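Local coordinates for type IV secretion system protein VirB11 (PDB 2GZA), which hydrolyses ATP as the hexameric VirB11 ATPase of the Brucella suis type IV secretion system, which may be needed to establish the replication niche in the host, at residues Y319-H329 and H339-K350; P253-R262 and H277-H285. All blocks are in the same frame, centred on the assembly; numbering follows the deposited sequence.

Interaction 1: Y319-H329 and H339-K350; sequences YLVVDVVVHVH and HISEVWYDPNTK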
loop_
_atom_site.group_PDB
_atom_site.type_symbol
_atom_site.label_atom_id
_atom_site.label_comp_id
_atom_site.label_asym_id
_atom_site.label_seq_id
_atom_site.Cartn_x
_atom_site.Cartn_y
_atom_site.Cartn_z
ATOM N N TYR C 319 15.691 17.098 -6.727
ATOM C CA TYR C 319 15.822 18.199 -7.670
ATOM C C TYR C 319 15.683 19.579 -7.037
ATOM O O TYR C 319 16.275 20.542 -7.526
ATOM C CB TYR C 319 14.844 18.059 -8.839
ATOM C CG TYR C 319 15.145 16.917 -9.795
ATOM C CD1 TYR C 319 14.116 16.136 -10.316
ATOM C CD2 TYR C 319 16.454 16.618 -10.180
ATOM C CE1 TYR C 319 14.380 15.085 -11.189
ATOM C CE2 TYR C 319 16.725 15.567 -11.050
ATOM C CZ TYR C 319 15.682 14.810 -11.551
ATOM O OH TYR C 319 15.944 13.772 -12.420
ATOM N N LEU C 320 14.905 19.674 -5.962
ATOM C CA LEU C 320 14.736 20.927 -5.240
ATOM C C LEU C 320 15.952 21.269 -4.398
ATOM O O LEU C 320 16.221 22.439 -4.130
ATOM C CB LEU C 320 13.495 20.853 -4.359
ATOM C CG LEU C 320 12.155 20.939 -5.089
ATOM C CD1 LEU C 320 11.036 20.612 -4.143
ATOM C CD2 LEU C 320 11.939 22.312 -5.714
ATOM N N VAL C 321 16.688 20.239 -4.010
ATOM C CA VAL C 321 17.754 20.346 -3.031
ATOM C C VAL C 321 19.142 20.303 -3.679
ATOM O O VAL C 321 20.055 20.997 -3.240
ATOM C CB VAL C 321 17.583 19.231 -1.977
ATOM C CG1 VAL C 321 18.911 18.793 -1.388
ATOM C CG2 VAL C 321 16.622 19.684 -0.906
ATOM N N VAL C 322 19.296 19.498 -4.724
ATOM C CA VAL C 322 20.603 19.293 -5.356
ATOM C C VAL C 322 20.740 20.166 -6.588
ATOM O O VAL C 322 20.016 19.983 -7.563
ATOM C CB VAL C 322 20.856 17.793 -5.741
ATOM C CG1 VAL C 322 22.174 17.641 -6.485
ATOM C CG2 VAL C 322 20.854 16.904 -4.505
ATOM N N ASP C 323 21.675 21.105 -6.541
ATOM C CA ASP C 323 21.844 22.082 -7.610
ATOM C C ASP C 323 22.753 21.563 -8.715
ATOM O O ASP C 323 22.425 21.673 -9.899
ATOM C CB ASP C 323 22.388 23.398 -7.060
ATOM C CG ASP C 323 21.407 24.089 -6.143
ATOM O OD1 ASP C 323 20.249 24.282 -6.566
ATOM O OD2 ASP C 323 21.798 24.434 -5.001
ATOM N N VAL C 324 23.897 21.003 -8.330
ATOM C CA VAL C 324 24.900 20.573 -9.289
ATOM C C VAL C 324 25.353 19.149 -8.988
ATOM O O VAL C 324 25.540 18.780 -7.835
ATOM C CB VAL C 324 26.125 21.530 -9.300
ATOM C CG1 VAL C 324 27.177 21.069 -10.299
ATOM C CG2 VAL C 324 25.701 22.962 -9.607
ATOM N N VAL C 325 25.506 18.345 -10.035
ATOM C CA VAL C 325 26.151 17.040 -9.926
ATOM C C VAL C 325 27.347 17.015 -10.876
ATOM O O VAL C 325 27.184 17.170 -12.089
ATOM C CB VAL C 325 25.194 15.853 -10.275
ATOM C CG1 VAL C 325 25.927 14.509 -10.174
ATOM C CG2 VAL C 325 23.964 15.848 -9.385
ATOM N N VAL C 326 28.541 16.832 -10.321
ATOM C CA VAL C 326 29.757 16.713 -11.123
ATOM C C VAL C 326 30.184 15.258 -11.163
ATOM O O VAL C 326 30.454 14.667 -10.123
ATOM C CB VAL C 326 30.930 17.516 -10.534
ATOM C CG1 VAL C 326 32.001 17.742 -11.603
ATOM C CG2 VAL C 326 30.457 18.835 -9.942
ATOM N N HIS C 327 30.242 14.678 -12.356
ATOM C CA HIS C 327 30.640 13.281 -12.488
ATOM C C HIS C 327 32.081 13.145 -12.932
ATOM O O HIS C 327 32.481 13.723 -13.931
ATOM C CB HIS C 327 29.720 12.517 -13.435
ATOM C CG HIS C 327 30.122 11.088 -13.644
ATOM N ND1 HIS C 327 30.023 10.137 -12.654
ATOM C CD2 HIS C 327 30.638 10.451 -14.723
ATOM C CE1 HIS C 327 30.456 8.976 -13.117
ATOM N NE2 HIS C 327 30.834 9.138 -14.370
ATOM N N VAL C 328 32.855 12.377 -12.177
ATOM C CA VAL C 328 34.251 12.105 -12.519
ATOM C C VAL C 328 34.412 10.704 -13.096
ATOM O O VAL C 328 33.839 9.742 -12.584
ATOM C CB VAL C 328 35.197 12.228 -11.306
ATOM C CG1 VAL C 328 36.644 12.210 -11.775
ATOM C CG2 VAL C 328 34.927 13.491 -10.526
ATOM N N HIS C 329 35.208 10.601 -14.164
ATOM C CA HIS C 329 35.552 9.304 -14.737
ATOM C C HIS C 329 37.050 9.095 -14.829
ATOM O O HIS C 329 37.797 10.015 -15.159
ATOM C CB HIS C 329 34.950 9.073 -16.112
ATOM C CG HIS C 329 35.445 7.818 -16.768
ATOM N ND1 HIS C 329 36.138 7.817 -17.961
ATOM C CD2 HIS C 329 35.384 6.524 -16.372
ATOM C CE1 HIS C 329 36.452 6.575 -18.289
ATOM N NE2 HIS C 329 36.012 5.772 -17.337
ATOM N N HIS C 339 39.277 12.746 -15.663
ATOM C CA HIS C 339 38.508 13.843 -16.249
ATOM C C HIS C 339 37.053 13.884 -15.779
ATOM O O HIS C 339 36.563 12.942 -15.164
ATOM C CB HIS C 339 38.579 13.768 -17.772
ATOM C CG HIS C 339 37.782 12.647 -18.351
ATOM N ND1 HIS C 339 38.243 11.348 -18.387
ATOM C CD2 HIS C 339 36.549 12.625 -18.902
ATOM C CE1 HIS C 339 37.329 10.575 -18.946
ATOM N NE2 HIS C 339 36.291 11.326 -19.266
ATOM N N ILE C 340 36.376 14.990 -16.078
ATOM C CA ILE C 340 34.957 15.133 -15.807
ATOM C C ILE C 340 34.163 14.815 -17.067
ATOM O O ILE C 340 34.454 15.334 -18.139
ATOM C CB ILE C 340 34.625 16.541 -15.288
ATOM C CG1 ILE C 340 35.436 16.836 -14.024
ATOM C CG2 ILE C 340 33.120 16.686 -15.037
ATOM C CD1 ILE C 340 35.299 18.249 -13.510
ATOM N N SER C 341 33.168 13.948 -16.914
ATOM C CA SER C 341 32.322 13.493 -18.015
ATOM C C SER C 341 31.180 14.458 -18.287
ATOM O O SER C 341 30.899 14.787 -19.437
ATOM C CB SER C 341 31.728 12.122 -17.684
ATOM O OG SER C 341 32.733 11.157 -17.447
ATOM N N GLU C 342 30.523 14.894 -17.217
ATOM C CA GLU C 342 29.305 15.677 -17.305
ATOM C C GLU C 342 29.193 16.564 -16.077
ATOM O O GLU C 342 29.608 16.179 -14.988
ATOM C CB GLU C 342 28.095 14.736 -17.384
ATOM C CG GLU C 342 26.734 15.421 -17.594
ATOM C CD GLU C 342 25.542 14.462 -17.476
ATOM O OE1 GLU C 342 24.391 14.963 -17.434
ATOM O OE2 GLU C 342 25.743 13.222 -17.421
ATOM N N VAL C 343 28.647 17.755 -16.271
ATOM C CA VAL C 343 28.230 18.609 -15.173
ATOM C C VAL C 343 26.741 18.838 -15.361
ATOM O O VAL C 343 26.308 19.351 -16.392
ATOM C CB VAL C 343 28.976 19.951 -15.155
ATOM C CG1 VAL C 343 28.392 20.866 -14.097
ATOM C CG2 VAL C 343 30.458 19.732 -14.915
ATOM N N TRP C 344 25.963 18.430 -14.376
ATOM C CA TRP C 344 24.531 18.582 -14.439
ATOM C C TRP C 344 24.126 19.819 -13.638
ATOM O O TRP C 344 24.516 19.980 -12.483
ATOM C CB TRP C 344 23.857 17.302 -13.929
ATOM C CG TRP C 344 22.372 17.346 -13.957
ATOM C CD1 TRP C 344 21.562 16.870 -14.942
ATOM C CD2 TRP C 344 21.511 17.901 -12.957
ATOM N NE1 TRP C 344 20.246 17.094 -14.618
ATOM C CE2 TRP C 344 20.185 17.728 -13.406
ATOM C CE3 TRP C 344 21.730 18.534 -11.726
ATOM C CZ2 TRP C 344 19.081 18.165 -12.673
ATOM C CZ3 TRP C 344 20.628 18.971 -10.992
ATOM C CH2 TRP C 344 19.318 18.784 -11.471
ATOM N N TYR C 345 23.356 20.692 -14.274
ATOM C CA TYR C 345 22.817 21.885 -13.641
ATOM C C TYR C 345 21.538 22.272 -14.366
ATOM O O TYR C 345 21.568 22.570 -15.555
ATOM C CB TYR C 345 23.851 23.014 -13.679
ATOM C CG TYR C 345 23.405 24.325 -13.079
ATOM C CD1 TYR C 345 22.981 24.407 -11.756
ATOM C CD2 TYR C 345 23.434 25.496 -13.831
ATOM C CE1 TYR C 345 22.584 25.623 -11.204
ATOM C CE2 TYR C 345 23.035 26.715 -13.289
ATOM C CZ TYR C 345 22.613 26.770 -11.979
ATOM O OH TYR C 345 22.224 27.975 -11.446
ATOM N N ASP C 346 20.414 22.252 -13.655
ATOM C CA ASP C 346 19.122 22.563 -14.259
ATOM C C ASP C 346 18.194 23.365 -13.327
ATOM O O ASP C 346 17.208 22.825 -12.826
ATOM C CB ASP C 346 18.454 21.267 -14.739
ATOM C CG ASP C 346 17.314 21.505 -15.713
ATOM O OD1 ASP C 346 17.113 22.651 -16.177
ATOM O OD2 ASP C 346 16.610 20.525 -16.019
ATOM N N PRO C 347 18.498 24.662 -13.113
ATOM C CA PRO C 347 17.704 25.509 -12.211
ATOM C C PRO C 347 16.287 25.723 -12.737
ATOM O O PRO C 347 15.377 26.054 -11.975
ATOM C CB PRO C 347 18.478 26.829 -12.189
ATOM C CG PRO C 347 19.273 26.829 -13.439
ATOM C CD PRO C 347 19.609 25.403 -13.731
ATOM N N ASN C 348 16.128 25.513 -14.038
ATOM C CA ASN C 348 14.843 25.577 -14.710
ATOM C C ASN C 348 13.874 24.477 -14.286
ATOM O O ASN C 348 12.667 24.673 -14.340
ATOM C CB ASN C 348 15.039 25.536 -16.233
ATOM C CG ASN C 348 15.261 26.922 -16.834
ATOM O OD1 ASN C 348 14.373 27.771 -16.809
ATOM N ND2 ASN C 348 16.440 27.142 -17.394
ATOM N N THR C 349 14.384 23.319 -13.877
ATOM C CA THR C 349 13.497 22.262 -13.410
ATOM C C THR C 349 13.282 22.424 -11.920
ATOM O O THR C 349 12.175 22.238 -11.424
ATOM C CB THR C 349 14.004 20.838 -13.819
ATOM O OG1 THR C 349 14.177 20.782 -15.239
ATOM C CG2 THR C 349 13.008 19.749 -13.424
ATOM N N LYS C 350 14.345 22.775 -11.218
ATOM C CA LYS C 350 14.192 23.226 -9.856
ATOM C C LYS C 350 13.043 24.250 -9.855
ATOM O O LYS C 350 12.118 24.142 -9.063
ATOM C CB LYS C 350 15.499 23.836 -9.350
ATOM C CG LYS C 350 15.480 24.199 -7.897
ATOM C CD LYS C 350 16.846 24.609 -7.442
ATOM C CE LYS C 350 16.765 25.282 -6.100
ATOM N NZ LYS C 350 18.035 25.159 -5.376
#
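Trp344 meets Tyr319, and Lys350 meets Asp323, where strand 339-345 and the helix after it pack against the helix end and turn that lead into strand 324-331. With CG anti to the backbone N (chi1 -180°), the indole runs beside Val325, its rim meeting the Val322 carbonyl, with Trp344 CZ3 3.6 Å from Val322 O and also 3.4 Å from Asp323 O. Beyond it lies the Tyr319 ring, nearly parallel but slid aside; Tyr319 CD2 comes within 3.8 Å of Trp344 CH2. Lys350 stretches its extended chain past the carbonyl of Leu320, and its NZ makes a salt bridge to Asp323 OD1 at 2.7 Å, on the syn lone pair. On the sheet face of Val324, Val326 and Val343, methyls mesh: Val326 CG1 is 3.8 Å from Ile340 CG2.

Paired backbone bonds join Val325 to Trp344 and His329 to His339. Between them is a beta bulge: Ser341 and Glu342 together face His327, Ser341 N giving 3.1 Å to His327 O. Ser341 CB then meets the edge of the His327 imidazole in its plane.

Further out, helix 164-173 packs on the valine face, while Phe293 meets Trp344 edge-to-face. His339 also meets His140 of the second subunit edge-to-face. Asp323 OD2 takes a hydrogen bond from Val177 N, so the buried carboxylate is held at both oxygens, which should favour its ionised form and fix the turn before the strand.

Interaction 2: P253-R262 and H277-H285; sequences PTRILLAELR and HGGSITSCH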
loop_
_atom_site.group_PDB
_atom_site.type_symbol
_atom_site.label_atom_id
_atom_site.label_comp_id
_atom_site.label_asym_id
_atom_site.label_seq_id
_atom_site.Cartn_x
_atom_site.Cartn_y
_atom_site.Cartn_z
ATOM N N PRO C 253 26.656 26.079 11.621
ATOM C CA PRO C 253 27.618 26.039 10.541
ATOM C C PRO C 253 27.163 26.934 9.405
ATOM O O PRO C 253 25.980 27.241 9.299
ATOM C CB PRO C 253 27.609 24.568 10.118
ATOM C CG PRO C 253 26.236 24.092 10.428
ATOM C CD PRO C 253 25.738 24.923 11.585
ATOM N N THR C 254 28.106 27.372 8.586
ATOM C CA THR C 254 27.770 28.037 7.352
ATOM C C THR C 254 27.478 26.949 6.312
ATOM O O THR C 254 26.451 27.006 5.637
ATOM C CB THR C 254 28.880 28.986 6.878
ATOM O OG1 THR C 254 29.446 29.671 8.003
ATOM C CG2 THR C 254 28.321 29.999 5.904
ATOM N N ARG C 255 28.365 25.964 6.191
ATOM C CA ARG C 255 28.068 24.779 5.382
ATOM C C ARG C 255 28.416 23.468 6.072
ATOM O O ARG C 255 29.292 23.416 6.948
ATOM C CB ARG C 255 28.672 24.825 3.970
ATOM C CG ARG C 255 29.881 25.719 3.777
ATOM C CD ARG C 255 29.536 26.907 2.880
ATOM N NE ARG C 255 29.406 26.482 1.490
ATOM C CZ ARG C 255 29.546 27.272 0.432
ATOM N NH1 ARG C 255 29.825 28.556 0.577
ATOM N NH2 ARG C 255 29.407 26.765 -0.781
ATOM N N ILE C 256 27.701 22.420 5.670
ATOM C CA ILE C 256 27.919 21.070 6.165
ATOM C C ILE C 256 28.535 20.243 5.055
ATOM O O ILE C 256 28.031 20.227 3.932
ATOM C CB ILE C 256 26.595 20.447 6.648
ATOM C CG1 ILE C 256 26.023 21.277 7.799
ATOM C CG2 ILE C 256 26.807 19.020 7.104
ATOM C CD1 ILE C 256 24.512 21.278 7.906
ATOM N N LEU C 257 29.640 19.580 5.373
ATOM C CA LEU C 257 30.397 18.825 4.393
ATOM C C LEU C 257 30.401 17.362 4.788
ATOM O O LEU C 257 31.268 16.904 5.530
ATOM C CB LEU C 257 31.805 19.394 4.254
ATOM C CG LEU C 257 31.858 20.902 3.983
ATOM C CD1 LEU C 257 33.267 21.452 4.219
ATOM C CD2 LEU C 257 31.359 21.238 2.579
ATOM N N LEU C 258 29.385 16.649 4.309
ATOM C CA LEU C 258 29.282 15.204 4.469
ATOM C C LEU C 258 30.150 14.540 3.410
ATOM O O LEU C 258 29.907 14.719 2.220
ATOM C CB LEU C 258 27.833 14.764 4.274
ATOM C CG LEU C 258 27.210 13.616 5.081
ATOM C CD1 LEU C 258 26.077 13.005 4.279
ATOM C CD2 LEU C 258 28.187 12.535 5.502
ATOM N N ALA C 259 31.149 13.780 3.841
ATOM C CA ALA C 259 32.064 13.122 2.914
ATOM C C ALA C 259 31.323 12.349 1.828
ATOM O O ALA C 259 31.614 12.501 0.645
ATOM C CB ALA C 259 33.021 12.207 3.660
ATOM N N GLU C 260 30.341 11.549 2.232
ATOM C CA GLU C 260 29.719 10.590 1.325
ATOM C C GLU C 260 28.287 10.240 1.719
ATOM O O GLU C 260 27.996 9.995 2.886
ATOM C CB GLU C 260 30.555 9.313 1.276
ATOM C CG GLU C 260 30.369 8.509 0.016
ATOM C CD GLU C 260 31.069 7.175 0.075
ATOM O OE1 GLU C 260 30.514 6.211 -0.484
ATOM O OE2 GLU C 260 32.160 7.083 0.681
ATOM N N LEU C 261 27.400 10.222 0.729
ATOM C CA LEU C 261 26.032 9.736 0.904
ATOM C C LEU C 261 25.957 8.261 0.510
ATOM O O LEU C 261 26.340 7.884 -0.598
ATOM C CB LEU C 261 25.050 10.550 0.063
ATOM C CG LEU C 261 24.597 11.925 0.573
ATOM C CD1 LEU C 261 23.863 12.712 -0.502
ATOM C CD2 LEU C 261 23.734 11.801 1.825
ATOM N N ARG C 262 25.456 7.428 1.414
ATOM C CA ARG C 262 25.552 5.976 1.227
ATOM C C ARG C 262 24.266 5.210 1.492
ATOM O O ARG C 262 24.028 4.172 0.878
ATOM C CB ARG C 262 26.688 5.420 2.076
ATOM C CG ARG C 262 28.002 6.108 1.778
ATOM C CD ARG C 262 29.076 5.867 2.845
ATOM N NE ARG C 262 29.247 4.446 3.143
ATOM C CZ ARG C 262 29.539 3.544 2.191
ATOM N NH1 ARG C 262 29.694 3.919 0.911
ATOM N NH2 ARG C 262 29.691 2.287 2.462
ATOM N N HIS C 277 20.214 25.112 4.758
ATOM C CA HIS C 277 21.661 25.046 4.904
ATOM C C HIS C 277 22.291 24.919 3.538
ATOM O O HIS C 277 22.523 23.818 3.044
ATOM C CB HIS C 277 22.065 23.886 5.802
ATOM C CG HIS C 277 22.087 24.248 7.248
ATOM N ND1 HIS C 277 21.000 24.077 8.071
ATOM C CD2 HIS C 277 23.056 24.805 8.008
ATOM C CE1 HIS C 277 21.304 24.493 9.287
ATOM N NE2 HIS C 277 22.548 24.939 9.277
ATOM N N GLY C 278 22.554 26.061 2.916
ATOM C CA GLY C 278 23.086 26.086 1.561
ATOM C C GLY C 278 24.570 25.773 1.489
ATOM O O GLY C 278 25.241 25.677 2.516
ATOM N N GLY C 279 25.072 25.582 0.273
ATOM C CA GLY C 279 26.501 25.447 0.037
ATOM C C GLY C 279 27.146 24.135 0.419
ATOM O O GLY C 279 28.374 24.051 0.495
ATOM N N SER C 280 26.325 23.119 0.655
ATOM C CA SER C 280 26.814 21.772 0.950
ATOM C C SER C 280 27.521 21.145 -0.243
ATOM O O SER C 280 27.123 21.331 -1.389
ATOM C CB SER C 280 25.666 20.860 1.370
ATOM O OG SER C 280 25.182 21.195 2.660
ATOM N N ILE C 281 28.582 20.406 0.050
ATOM C CA ILE C 281 29.288 19.609 -0.935
ATOM C C ILE C 281 29.357 18.212 -0.354
ATOM O O ILE C 281 29.695 18.040 0.818
ATOM C CB ILE C 281 30.705 20.167 -1.230
ATOM C CG1 ILE C 281 30.633 21.630 -1.668
ATOM C CG2 ILE C 281 31.419 19.333 -2.302
ATOM C CD1 ILE C 281 31.943 22.386 -1.500
ATOM N N THR C 282 28.999 17.223 -1.165
ATOM C CA THR C 282 29.075 15.820 -0.770
ATOM C C THR C 282 29.481 14.958 -1.963
ATOM O O THR C 282 29.695 15.473 -3.060
ATOM C CB THR C 282 27.740 15.334 -0.147
ATOM O OG1 THR C 282 27.892 13.999 0.346
ATOM C CG2 THR C 282 26.601 15.374 -1.156
ATOM N N SER C 283 29.600 13.653 -1.754
ATOM C CA SER C 283 29.903 12.747 -2.852
ATOM C C SER C 283 28.977 11.534 -2.866
ATOM O O SER C 283 28.274 11.259 -1.890
ATOM C CB SER C 283 31.352 12.290 -2.790
ATOM O OG SER C 283 31.516 11.329 -1.770
ATOM N N CYS C 284 29.004 10.800 -3.976
ATOM C CA CYS C 284 28.175 9.627 -4.149
ATOM C C CYS C 284 28.768 8.759 -5.254
ATOM O O CYS C 284 29.071 9.253 -6.333
ATOM C CB CYS C 284 26.750 10.071 -4.504
ATOM S SG CYS C 284 25.532 8.763 -4.749
ATOM N N HIS C 285 28.956 7.469 -4.979
ATOM C CA HIS C 285 29.327 6.503 -6.018
ATOM C C HIS C 285 28.191 6.371 -7.014
ATOM O O HIS C 285 27.090 5.975 -6.636
ATOM C CB HIS C 285 29.615 5.120 -5.425
ATOM C CG HIS C 285 30.691 5.115 -4.391
ATOM N ND1 HIS C 285 32.027 5.025 -4.709
ATOM C CD2 HIS C 285 30.624 5.191 -3.044
ATOM C CE1 HIS C 285 32.739 5.053 -3.599
ATOM N NE2 HIS C 285 31.913 5.149 -2.575
HETATM O O HOH W 1 25.066 23.605 4.092
HETATM O O HOH W 2 27.477 17.785 2.522
#
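Arg255 and Gly279 meet where a beta-alpha-beta crossover of the P-loop ATPase core returns: strand 255-258 leads through helix 265-274 to strand 281-285, which runs alongside it at 20°. The two strands have little direct backbone pairing, and hydroxyls and water fill in for it.

Among the hydroxyl bonds, Thr282 OG1 donates to Leu258 O at 2.8 Å, from above the carbonyl plane. Ser283 OG, set between its backbone N and carbonyl carbon (chi1 76°), reaches Ala259 O at 2.7 Å in the carbonyl plane, on a lone pair. A direct main-chain bond comes at the far end, Leu261 N to Ser283 O at 2.9 Å. Water spans the gap further back: one molecule accepts from Leu258 N and donates to both Ile256 O and Ile281 O, and another ties Ile256 N to Gly278 O and Ser280 OG.

Apolar contacts lie on both sides of this seam. Ile256 CD1 sits over the face of the His277 ring, 4.1 Å from its centroid, in a CH-pi contact. Leu257 and Ile281 run alongside each other, Leu257 CD2 4.0 Å from Ile281 CB, and reach Met196 and Met192 of helix 188-196; Leu261 CD1 meets Thr282 CG2 beside Phe269 of helix 265-274.

The arginine's grip is at the start of the strand, where the guanidinium, whose NH2 also bonds Val172 O, approaches side-on. Arg255 NE at 2.8 Å and Arg255 NH2 at 3.2 Å both bond Gly279 O, which lies in the guanidinium plane.

In the fold
Both contacts are largely buried, and they share a sheet: strand 281-285 of interaction 2 and strand 339-345 of interaction 1 end the directly hydrogen-bonded run of strands in this chain, with 178-182 and 324-331 between them and 255-258 beyond 281-285, joined mainly through hydroxyls and water. Interaction 2 lies close to the centre of the chain and interaction 1 about 20 Å from it, their own centres about 14 Å apart. The hairpin closes by aromatic packing, a salt bridge and antiparallel main-chain bonding interrupted by one bulge, whereas the crossover strands depend on side-chain groups, an arginine among them. Each touches the second subunit, and His327 and His285 bring both near the predicted ATP-binding loop.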